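Local coordinates for cellulase (Soil metagenome, PDB 5I2U), which probably hydrolyses the beta-1,4-glucosidic bonds of cellulose as a halotolerant family 5 glycoside hydrolase with a TIM-barrel fold, at residues H130-Y135 and E163-E168; W83-V88 and N320-A325; E171-S176 and D209-V214. One frame throughout, in Å; residues are numbered along the deposited sequence. Where two conformers were deposited one is given.

How the interactions relate
Interactions 1 and 3 lie on the same side of the chain's centre and touch each other. A salt bridge and apolar packing join them. Interaction 2 lies on the opposite side, its centre about 29 Å from that of interaction 1. Its core is apolar, with isoleucine, tryptophan and cysteine side chains buried near the start of strand 87-93. Interaction 1 is partly buried and polar, and joins two loops at the ends of adjacent barrel strands. Interaction 3 sits further out. There a salt bridge and an aliphatic patch hold helix 169-186 to the loop before strand 217-224.

Interaction 1 of 3, residues H130-Y135 and E163-E168; sequences HAHNKY and EPDYFE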
loop_
_atom_site.group_PDB
_atom_site.type_symbol
_atom_site.label_atom_id
_atom_site.label_comp_id
_atom_site.label_asym_id
_atom_site.label_seq_id
_atom_site.Cartn_x
_atom_site.Cartn_y
_atom_site.Cartn_z
ATOM N N HIS A 130 -0.265 4.152 -8.990
ATOM C CA HIS A 130 0.676 3.067 -9.185
ATOM C C HIS A 130 1.582 3.333 -10.397
ATOM O O HIS A 130 1.432 2.735 -11.473
ATOM C CB HIS A 130 -0.078 1.739 -9.282
ATOM C CG HIS A 130 0.762 0.540 -8.968
ATOM N ND1 HIS A 130 0.932 0.061 -7.686
ATOM C CD2 HIS A 130 1.450 -0.294 -9.773
ATOM C CE1 HIS A 130 1.699 -1.010 -7.715
ATOM N NE2 HIS A 130 2.031 -1.245 -8.972
ATOM N N ALA A 131 2.526 4.243 -10.179
ATOM C CA ALA A 131 3.428 4.753 -11.188
ATOM C C ALA A 131 4.860 4.384 -10.848
ATOM O O ALA A 131 5.220 4.275 -9.664
ATOM C CB ALA A 131 3.316 6.270 -11.243
ATOM N N HIS A 132 5.662 4.199 -11.893
ATOM C CA HIS A 132 7.128 4.224 -11.803
ATOM C C HIS A 132 7.681 5.569 -12.272
ATOM O O HIS A 132 8.554 6.145 -11.616
ATOM C CB HIS A 132 7.762 3.123 -12.652
ATOM C CG HIS A 132 7.506 1.737 -12.147
ATOM N ND1 HIS A 132 7.888 1.319 -10.889
ATOM C CD2 HIS A 132 6.947 0.660 -12.750
ATOM C CE1 HIS A 132 7.553 0.049 -10.732
ATOM N NE2 HIS A 132 6.983 -0.374 -11.845
ATOM N N ASN A 133 7.188 6.050 -13.413
ATOM C CA ASN A 133 7.596 7.351 -13.942
ATOM C C ASN A 133 6.911 8.487 -13.178
ATOM O O ASN A 133 5.994 8.249 -12.386
ATOM C CB ASN A 133 7.314 7.444 -15.442
ATOM C CG ASN A 133 8.125 6.448 -16.243
ATOM O OD1 ASN A 133 9.337 6.605 -16.388
ATOM N ND2 ASN A 133 7.473 5.394 -16.743
ATOM N N LYS A 134 7.377 9.709 -13.427
ATOM C CA LYS A 134 6.864 10.910 -12.768
ATOM C C LYS A 134 5.734 11.552 -13.579
ATOM O O LYS A 134 5.952 11.973 -14.717
ATOM C CB LYS A 134 8.005 11.915 -12.575
ATOM C CG LYS A 134 7.666 13.012 -11.580
ATOM C CD LYS A 134 8.805 13.995 -11.414
ATOM C CE LYS A 134 8.770 15.047 -12.503
ATOM N NZ LYS A 134 10.102 15.669 -12.609
ATOM N N TYR A 135 4.542 11.632 -12.985
ATOM C CA TYR A 135 3.328 12.150 -13.649
ATOM C C TYR A 135 2.663 13.206 -12.765
ATOM O O TYR A 135 1.538 13.025 -12.258
ATOM C CB TYR A 135 2.361 11.006 -13.921
ATOM C CG TYR A 135 2.911 9.934 -14.818
ATOM C CD1 TYR A 135 3.162 10.191 -16.179
ATOM C CD2 TYR A 135 3.173 8.652 -14.333
ATOM C CE1 TYR A 135 3.668 9.201 -17.021
ATOM C CE2 TYR A 135 3.660 7.652 -15.174
ATOM C CZ TYR A 135 3.910 7.930 -16.513
ATOM O OH TYR A 135 4.400 6.936 -17.340
ATOM N N GLU A 163 6.253 3.514 -6.850
ATOM C CA GLU A 163 7.644 3.109 -6.851
ATOM C C GLU A 163 8.400 3.970 -7.844
ATOM O O GLU A 163 8.534 3.605 -9.010
ATOM C CB GLU A 163 7.771 1.622 -7.220
ATOM C CG GLU A 163 7.625 0.668 -6.050
ATOM C CD GLU A 163 7.874 -0.784 -6.419
ATOM O OE1 GLU A 163 8.021 -1.124 -7.601
ATOM O OE2 GLU A 163 7.900 -1.613 -5.501
ATOM N N PRO A 164 8.875 5.139 -7.388
ATOM C CA PRO A 164 9.832 5.864 -8.197
ATOM C C PRO A 164 11.078 4.985 -8.377
ATOM O O PRO A 164 11.554 4.404 -7.394
ATOM C CB PRO A 164 10.147 7.115 -7.367
ATOM C CG PRO A 164 9.151 7.160 -6.257
ATOM C CD PRO A 164 8.612 5.779 -6.088
ATOM N N ASP A 165 11.549 4.845 -9.617
ATOM C CA ASP A 165 12.755 4.048 -9.902
ATOM C C ASP A 165 14.020 4.937 -10.005
ATOM O O ASP A 165 14.662 5.200 -8.980
ATOM C CB ASP A 165 12.589 3.072 -11.104
ATOM C CG ASP A 165 11.906 3.696 -12.330
ATOM O OD1 ASP A 165 11.970 4.940 -12.518
ATOM O OD2 ASP A 165 11.316 2.925 -13.114
ATOM N N TYR A 166 14.345 5.424 -11.204
ATOM C CA TYR A 166 15.640 6.066 -11.468
ATOM C C TYR A 166 15.477 7.597 -11.421
ATOM O O TYR A 166 15.277 8.274 -12.443
ATOM C CB TYR A 166 16.205 5.567 -12.801
ATOM C CG TYR A 166 16.103 4.058 -12.964
ATOM C CD1 TYR A 166 17.025 3.197 -12.357
ATOM C CD2 TYR A 166 15.070 3.491 -13.716
ATOM C CE1 TYR A 166 16.930 1.813 -12.513
ATOM C CE2 TYR A 166 14.965 2.117 -13.875
ATOM C CZ TYR A 166 15.896 1.282 -13.273
ATOM O OH TYR A 166 15.767 -0.079 -13.430
ATOM N N PHE A 167 15.509 8.112 -10.194
ATOM C CA PHE A 167 15.345 9.531 -9.900
ATOM C C PHE A 167 16.234 9.861 -8.718
ATOM O O PHE A 167 16.592 8.977 -7.931
ATOM C CB PHE A 167 13.903 9.856 -9.501
ATOM C CG PHE A 167 12.900 9.682 -10.604
ATOM C CD1 PHE A 167 12.290 8.454 -10.814
ATOM C CD2 PHE A 167 12.534 10.752 -11.402
ATOM C CE1 PHE A 167 11.349 8.291 -11.826
ATOM C CE2 PHE A 167 11.595 10.605 -12.417
ATOM C CZ PHE A 167 11.000 9.368 -12.632
ATOM N N GLU A 168 16.587 11.136 -8.605
ATOM C CA GLU A 168 17.205 11.657 -7.398
ATOM C C GLU A 168 16.065 11.939 -6.417
ATOM O O GLU A 168 14.960 12.303 -6.829
ATOM C CB GLU A 168 18.017 12.931 -7.691
ATOM C CG GLU A 168 19.411 12.932 -7.026
ATOM C CD GLU A 168 20.299 11.833 -7.585
ATOM O OE1 GLU A 168 20.394 11.748 -8.827
ATOM O OE2 GLU A 168 20.870 11.040 -6.787
HETATM O O HOH W 1 10.723 4.739 -15.139
#
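The H132 ring runs alongside the E163 side chain, both heading in one direction. Their ring and carboxylate planes stand 36° apart. H132 CG lies opposite the carbonyl carbon (chi1 -68°), which helps set ND1 facing E163 O. ND1 donates to that oxygen, 3.0 Å away. The acceptor sits near the imidazole plane, and the donor meets the carbonyl in its own plane, on a lone pair. H132 CA adds a CA-H...O contact to the same E163 O at 3.2 Å. Backbone and ring of one residue thus hold this oxygen together, which should limit rotation of the imidazole. Further along, E163 OE1 meets H132 CE1 in plane at the ring edge, 3.4 Å away. The other carboxylate oxygen, OE2, is bonded to H222 ND1. E163 N also donates to A131 O at 3.1 Å.

The segments begin at or just after the C-terminal ends of neighbouring TIM-barrel strands, 124-130 and 156-159, where the active site of this fold lies. N162, E163 and P164 match the Asn-Glu-Pro motif of family 5, consistent with E163 holding the place of the acid/base glutamate in relatives. A glycerol lies beside it. E95 accepts the backbone N-H groups of H132 and N133.

D165 crosses H132 at about a right angle, the carboxylate and ring planes only 14° apart. D165 OD2 comes 3.6 Å from H132 CB. A water sits between D165 OD2 and N133 OD1, within hydrogen-bonding distance of both. D165 OD1 accepts from Y166 N on its anti side, the donor tilted out of the carboxylate plane.

The F167 ring closes the outer end. Its CE2 rests against K134 CB at 3.8 Å, and N133 CA lies at the ring edge. K134 NZ makes a salt bridge to E171.

Interaction 2 of 3, residues W83-V88 and N320-A325; sequences WKCTVV and NSIRNA
The backbones come closest at K84 and R323, whose CA atoms are 5.5 Å apart; K84 has a positive phi (63°) where the chain leaves a helix. That turn brings the carbonyls of W83 and K84 close to I322. I322 CG2 presses on W83 O at a tight 3.2 Å and lies 3.6 Å from K84 O. The other branch of I322 reaches toward C85 and W83. Its CD1 is 4.2 Å from C85 SG and 4.3 Å from W83 CE3, which it approaches obliquely.

In the TIM barrel this is where the link from helix 73-81 to strand 87-93 meets the last helix, 313-325. The contact lies at the N-terminal end of the strand. W281, at the start of strand 281-286, also touches I322.

Nearer the surface the two long cationic chains cross obliquely. K84 CG packs on R323 CG at 3.8 Å. The bend of K84 at chi2 (-64°) carries CE over toward R323 NH1. The like charges are near but not touching, with K84 NZ 4.6 Å from R323 NH1. Each has its own backbone acceptor: D81 O binds K84 NZ, and D82 O binds R323 NH1.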
loop_
_atom_site.group_PDB
_atom_site.type_symbol
_atom_site.label_atom_id
_atom_site.label_comp_id
_atom_site.label_asym_id
_atom_site.label_seq_id
_atom_site.Cartn_x
_atom_site.Cartn_y
_atom_site.Cartn_z
ATOM N N TRP A 83 -9.725 -13.132 5.306
ATOM C CA TRP A 83 -8.264 -12.903 5.470
ATOM C C TRP A 83 -7.949 -11.986 6.659
ATOM O O TRP A 83 -6.799 -11.896 7.079
ATOM C CB TRP A 83 -7.627 -12.319 4.196
ATOM C CG TRP A 83 -7.500 -13.276 3.055
ATOM C CD1 TRP A 83 -8.317 -14.331 2.766
ATOM C CD2 TRP A 83 -6.509 -13.242 2.028
ATOM N NE1 TRP A 83 -7.886 -14.967 1.638
ATOM C CE2 TRP A 83 -6.777 -14.318 1.156
ATOM C CE3 TRP A 83 -5.424 -12.402 1.753
ATOM C CZ2 TRP A 83 -5.992 -14.581 0.019
ATOM C CZ3 TRP A 83 -4.631 -12.671 0.641
ATOM C CH2 TRP A 83 -4.926 -13.755 -0.220
ATOM N N LYS A 84 -8.972 -11.320 7.187
ATOM C CA LYS A 84 -8.836 -10.363 8.291
ATOM C C LYS A 84 -7.976 -9.153 7.924
ATOM O O LYS A 84 -7.286 -8.604 8.779
ATOM C CB LYS A 84 -8.324 -11.037 9.579
ATOM C CG LYS A 84 -9.081 -12.288 9.992
ATOM C CD LYS A 84 -10.531 -11.999 10.339
ATOM C CE LYS A 84 -11.187 -13.233 10.962
ATOM N NZ LYS A 84 -12.671 -13.141 10.967
ATOM N N CYS A 85 -8.044 -8.720 6.662
ATOM C CA CYS A 85 -7.368 -7.496 6.262
ATOM C C CYS A 85 -7.993 -6.314 7.000
ATOM O O CYS A 85 -9.226 -6.183 7.073
ATOM C CB CYS A 85 -7.445 -7.272 4.748
ATOM S SG CYS A 85 -6.588 -8.521 3.758
ATOM N N THR A 86 -7.129 -5.501 7.600
ATOM C CA THR A 86 -7.509 -4.224 8.190
ATOM C C THR A 86 -7.212 -3.089 7.234
ATOM O O THR A 86 -7.629 -1.947 7.478
ATOM C CB THR A 86 -6.784 -3.992 9.539
ATOM O OG1 THR A 86 -5.370 -4.248 9.404
ATOM C CG2 THR A 86 -7.362 -4.917 10.598
ATOM N N VAL A 87 -6.461 -3.390 6.167
ATOM C CA VAL A 87 -6.225 -2.461 5.090
ATOM C C VAL A 87 -6.301 -3.194 3.737
ATOM O O VAL A 87 -5.977 -4.368 3.641
ATOM C CB VAL A 87 -4.869 -1.715 5.272
ATOM C CG1 VAL A 87 -3.679 -2.645 5.098
ATOM C CG2 VAL A 87 -4.763 -0.531 4.317
ATOM N N VAL A 88 -6.750 -2.474 2.710
ATOM C CA VAL A 88 -6.746 -2.951 1.325
ATOM C C VAL A 88 -6.162 -1.870 0.439
ATOM O O VAL A 88 -6.437 -0.695 0.625
ATOM C CB VAL A 88 -8.146 -3.370 0.836
ATOM C CG1 VAL A 88 -8.535 -4.626 1.572
ATOM C CG2 VAL A 88 -9.185 -2.284 1.067
ATOM N N ASN A 320 -2.496 -16.540 6.206
ATOM C CA ASN A 320 -2.135 -16.959 7.561
ATOM C C ASN A 320 -1.405 -15.871 8.308
ATOM O O ASN A 320 -1.718 -15.615 9.468
ATOM C CB ASN A 320 -1.282 -18.238 7.567
ATOM C CG ASN A 320 -2.061 -19.470 7.139
ATOM O OD1 ASN A 320 -3.265 -19.578 7.356
ATOM N ND2 ASN A 320 -1.370 -20.407 6.521
ATOM N N SER A 321 -0.449 -15.236 7.636
ATOM C CA SER A 321 0.305 -14.125 8.210
ATOM C C SER A 321 -0.618 -13.020 8.696
ATOM O O SER A 321 -0.451 -12.504 9.803
ATOM C CB SER A 321 1.304 -13.543 7.186
ATOM O OG SER A 321 2.466 -14.348 7.046
ATOM N N ILE A 322 -1.598 -12.663 7.874
ATOM C CA ILE A 322 -2.497 -11.574 8.213
ATOM C C ILE A 322 -3.451 -11.993 9.329
ATOM O O ILE A 322 -3.714 -11.204 10.229
ATOM C CB ILE A 322 -3.272 -11.045 6.975
ATOM C CG1 ILE A 322 -2.296 -10.463 5.961
ATOM C CG2 ILE A 322 -4.276 -9.960 7.362
ATOM C CD1 ILE A 322 -2.871 -10.307 4.574
ATOM N N ARG A 323 -3.969 -13.211 9.251
ATOM C CA ARG A 323 -4.940 -13.723 10.240
ATOM C C ARG A 323 -4.370 -13.885 11.652
ATOM O O ARG A 323 -5.053 -13.581 12.623
ATOM C CB ARG A 323 -5.527 -15.060 9.790
ATOM C CG ARG A 323 -6.621 -14.932 8.754
ATOM C CD ARG A 323 -7.007 -16.308 8.244
ATOM N NE ARG A 323 -7.557 -17.107 9.334
ATOM C CZ ARG A 323 -8.819 -17.063 9.782
ATOM N NH1 ARG A 323 -9.747 -16.282 9.216
ATOM N NH2 ARG A 323 -9.163 -17.837 10.813
ATOM N N ASN A 324 -3.128 -14.356 11.754
ATOM C CA ASN A 324 -2.509 -14.582 13.054
ATOM C C ASN A 324 -2.087 -13.244 13.704
ATOM O O ASN A 324 -2.262 -13.052 14.907
ATOM C CB ASN A 324 -1.430 -15.693 12.968
ATOM C CG ASN A 324 -0.139 -15.368 13.721
ATOM O OD1 ASN A 324 0.618 -14.479 13.330
ATOM N ND2 ASN A 324 0.138 -16.129 14.777
ATOM N N ALA A 325 -1.574 -12.312 12.898
ATOM C CA ALA A 325 -1.281 -10.945 13.354
ATOM C C ALA A 325 -2.547 -10.187 13.805
ATOM O O ALA A 325 -2.518 -9.530 14.835
ATOM C CB ALA A 325 -0.557 -10.170 12.259
#

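Interaction 3 of 3, residues E171-S176 and D209-V214; sequences EVKTYS and DPIRDV
With chi1 at -170° K173 CG lies opposite its own N, and the chain stays extended to the end, which carries NZ to D209. D209 also turns its CG away from its own N (chi1 -176°), and the two side chains cross at about a right angle. K173 NZ makes a salt bridge to D209 OD1 at 3.0 Å. It comes from above the carboxylate, 40° out of the plane. On the way K173 CE passes 3.3 Å from P210 O.

R212 completes a salt-bridge network. Its NH1 forms a long pair with D209 OD1 at 3.7 Å. K173 NZ lies at the edge of the guanidinium, 4.0 Å from R212 NH1. The two cations thus share one carboxylate, which probably offsets their like charge.

The contact belongs to the outer layer of the TIM barrel. Helix 169-186 packs here on the loop that runs from helix 203-208 into strand 217-224. W169, the first residue of helix 169-186, binds D209 O through NE1.

K173 and I211 run antiparallel past one another, with K173 CG 3.8 Å from I211 CG1. With an alanine in place of K173, D209 would probably keep only the long R212 pair within this network, and I211 would lose part of its cover. One turn on, S176 CB meets I211 CD1 at 3.8 Å. S176 OG donates a 2.8 Å hydrogen bond to V172 O, which also accepts from S176 N.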
loop_
_atom_site.group_PDB
_atom_site.type_symbol
_atom_site.label_atom_id
_atom_site.label_comp_id
_atom_site.label_asym_id
_atom_site.label_seq_id
_atom_site.Cartn_x
_atom_site.Cartn_y
_atom_site.Cartn_z
ATOM N N GLU A 171 14.045 15.305 -6.754
ATOM C CA GLU A 171 12.979 15.369 -7.768
ATOM C C GLU A 171 11.659 14.731 -7.275
ATOM O O GLU A 171 10.560 15.193 -7.628
ATOM C CB GLU A 171 13.445 14.691 -9.052
ATOM C CG GLU A 171 12.541 14.920 -10.255
ATOM C CD GLU A 171 13.106 14.345 -11.545
ATOM O OE1 GLU A 171 14.253 13.836 -11.552
ATOM O OE2 GLU A 171 12.393 14.393 -12.570
ATOM N N VAL A 172 11.789 13.681 -6.463
ATOM C CA VAL A 172 10.643 12.994 -5.895
ATOM C C VAL A 172 10.062 13.795 -4.725
ATOM O O VAL A 172 8.849 13.806 -4.516
ATOM C CB VAL A 172 11.002 11.545 -5.453
ATOM C CG1 VAL A 172 9.785 10.840 -4.849
ATOM C CG2 VAL A 172 11.537 10.742 -6.636
ATOM N N LYS A 173 10.927 14.452 -3.959
ATOM C CA LYS A 173 10.488 15.347 -2.873
ATOM C C LYS A 173 9.683 16.533 -3.402
ATOM O O LYS A 173 8.722 16.944 -2.769
ATOM C CB LYS A 173 11.695 15.862 -2.077
ATOM C CG LYS A 173 11.372 16.610 -0.786
ATOM C CD LYS A 173 12.603 17.347 -0.281
ATOM C CE LYS A 173 12.370 18.015 1.060
ATOM N NZ LYS A 173 13.213 19.234 1.213
ATOM N N THR A 174 10.101 17.093 -4.537
ATOM C CA THR A 174 9.407 18.230 -5.152
ATOM C C THR A 174 8.019 17.813 -5.603
ATOM O O THR A 174 7.037 18.460 -5.261
ATOM C CB THR A 174 10.195 18.787 -6.353
ATOM O OG1 THR A 174 11.555 19.051 -5.959
ATOM C CG2 THR A 174 9.556 20.080 -6.886
ATOM N N TYR A 175 7.951 16.720 -6.360
ATOM C CA TYR A 175 6.687 16.093 -6.746
ATOM C C TYR A 175 5.779 15.903 -5.542
ATOM O O TYR A 175 4.583 16.218 -5.583
ATOM C CB TYR A 175 6.986 14.736 -7.400
ATOM C CG TYR A 175 5.817 13.787 -7.656
ATOM C CD1 TYR A 175 5.212 13.074 -6.607
ATOM C CD2 TYR A 175 5.361 13.553 -8.946
ATOM C CE1 TYR A 175 4.172 12.185 -6.836
ATOM C CE2 TYR A 175 4.315 12.659 -9.187
ATOM C CZ TYR A 175 3.727 11.971 -8.130
ATOM O OH TYR A 175 2.692 11.083 -8.359
ATOM N N SER A 176 6.372 15.392 -4.469
ATOM C CA SER A 176 5.639 15.061 -3.254
ATOM C C SER A 176 5.123 16.295 -2.520
ATOM O O SER A 176 3.957 16.330 -2.125
ATOM C CB SER A 176 6.508 14.206 -2.332
ATOM O OG SER A 176 6.732 12.959 -2.946
ATOM N N ASP A 209 17.155 14.529 3.971
ATOM C CA ASP A 209 16.408 15.646 3.387
ATOM C C ASP A 209 14.868 15.397 3.421
ATOM O O ASP A 209 14.227 15.262 2.372
ATOM C CB ASP A 209 16.921 15.846 1.947
ATOM C CG ASP A 209 16.307 17.051 1.234
ATOM O OD1 ASP A 209 15.903 18.039 1.891
ATOM O OD2 ASP A 209 16.269 17.013 -0.011
ATOM N N PRO A 210 14.264 15.355 4.616
ATOM C CA PRO A 210 12.823 15.072 4.693
ATOM C C PRO A 210 11.943 16.247 4.310
ATOM O O PRO A 210 12.398 17.388 4.306
ATOM C CB PRO A 210 12.613 14.726 6.172
ATOM C CG PRO A 210 13.667 15.503 6.876
ATOM C CD PRO A 210 14.868 15.450 5.956
ATOM N N ILE A 211 10.672 15.958 4.043
ATOM C CA ILE A 211 9.669 16.994 3.801
ATOM C C ILE A 211 9.299 17.632 5.148
ATOM O O ILE A 211 8.978 16.934 6.104
ATOM C CB ILE A 211 8.398 16.424 3.132
ATOM C CG1 ILE A 211 8.749 15.734 1.807
ATOM C CG2 ILE A 211 7.376 17.525 2.862
ATOM C CD1 ILE A 211 7.648 14.858 1.249
ATOM N N ARG A 212 9.316 18.961 5.199
ATOM C CA ARG A 212 9.123 19.706 6.442
ATOM C C ARG A 212 7.785 20.422 6.446
ATOM O O ARG A 212 7.149 20.590 5.395
ATOM C CB ARG A 212 10.259 20.710 6.608
ATOM C CG ARG A 212 11.613 20.043 6.796
ATOM C CD ARG A 212 12.775 21.000 6.592
ATOM N NE ARG A 212 14.039 20.372 6.985
ATOM C CZ ARG A 212 14.741 19.502 6.252
ATOM N NH1 ARG A 212 14.334 19.118 5.034
ATOM N NH2 ARG A 212 15.876 19.008 6.741
ATOM N N ASP A 213 7.366 20.830 7.645
ATOM C CA ASP A 213 6.107 21.561 7.869
ATOM C C ASP A 213 4.891 20.830 7.284
ATOM O O ASP A 213 4.026 21.433 6.649
ATOM C CB ASP A 213 6.215 22.985 7.304
ATOM C CG ASP A 213 7.419 23.729 7.841
ATOM O OD1 ASP A 213 7.424 24.044 9.046
ATOM O OD2 ASP A 213 8.358 23.993 7.058
ATOM N N VAL A 214 4.860 19.518 7.475
ATOM C CA VAL A 214 3.766 18.684 6.976
ATOM C C VAL A 214 3.403 17.672 8.061
ATOM O O VAL A 214 4.281 17.164 8.755
ATOM C CB VAL A 214 4.109 18.025 5.598
ATOM C CG1 VAL A 214 4.387 19.099 4.552
ATOM C CG2 VAL A 214 5.324 17.103 5.657
#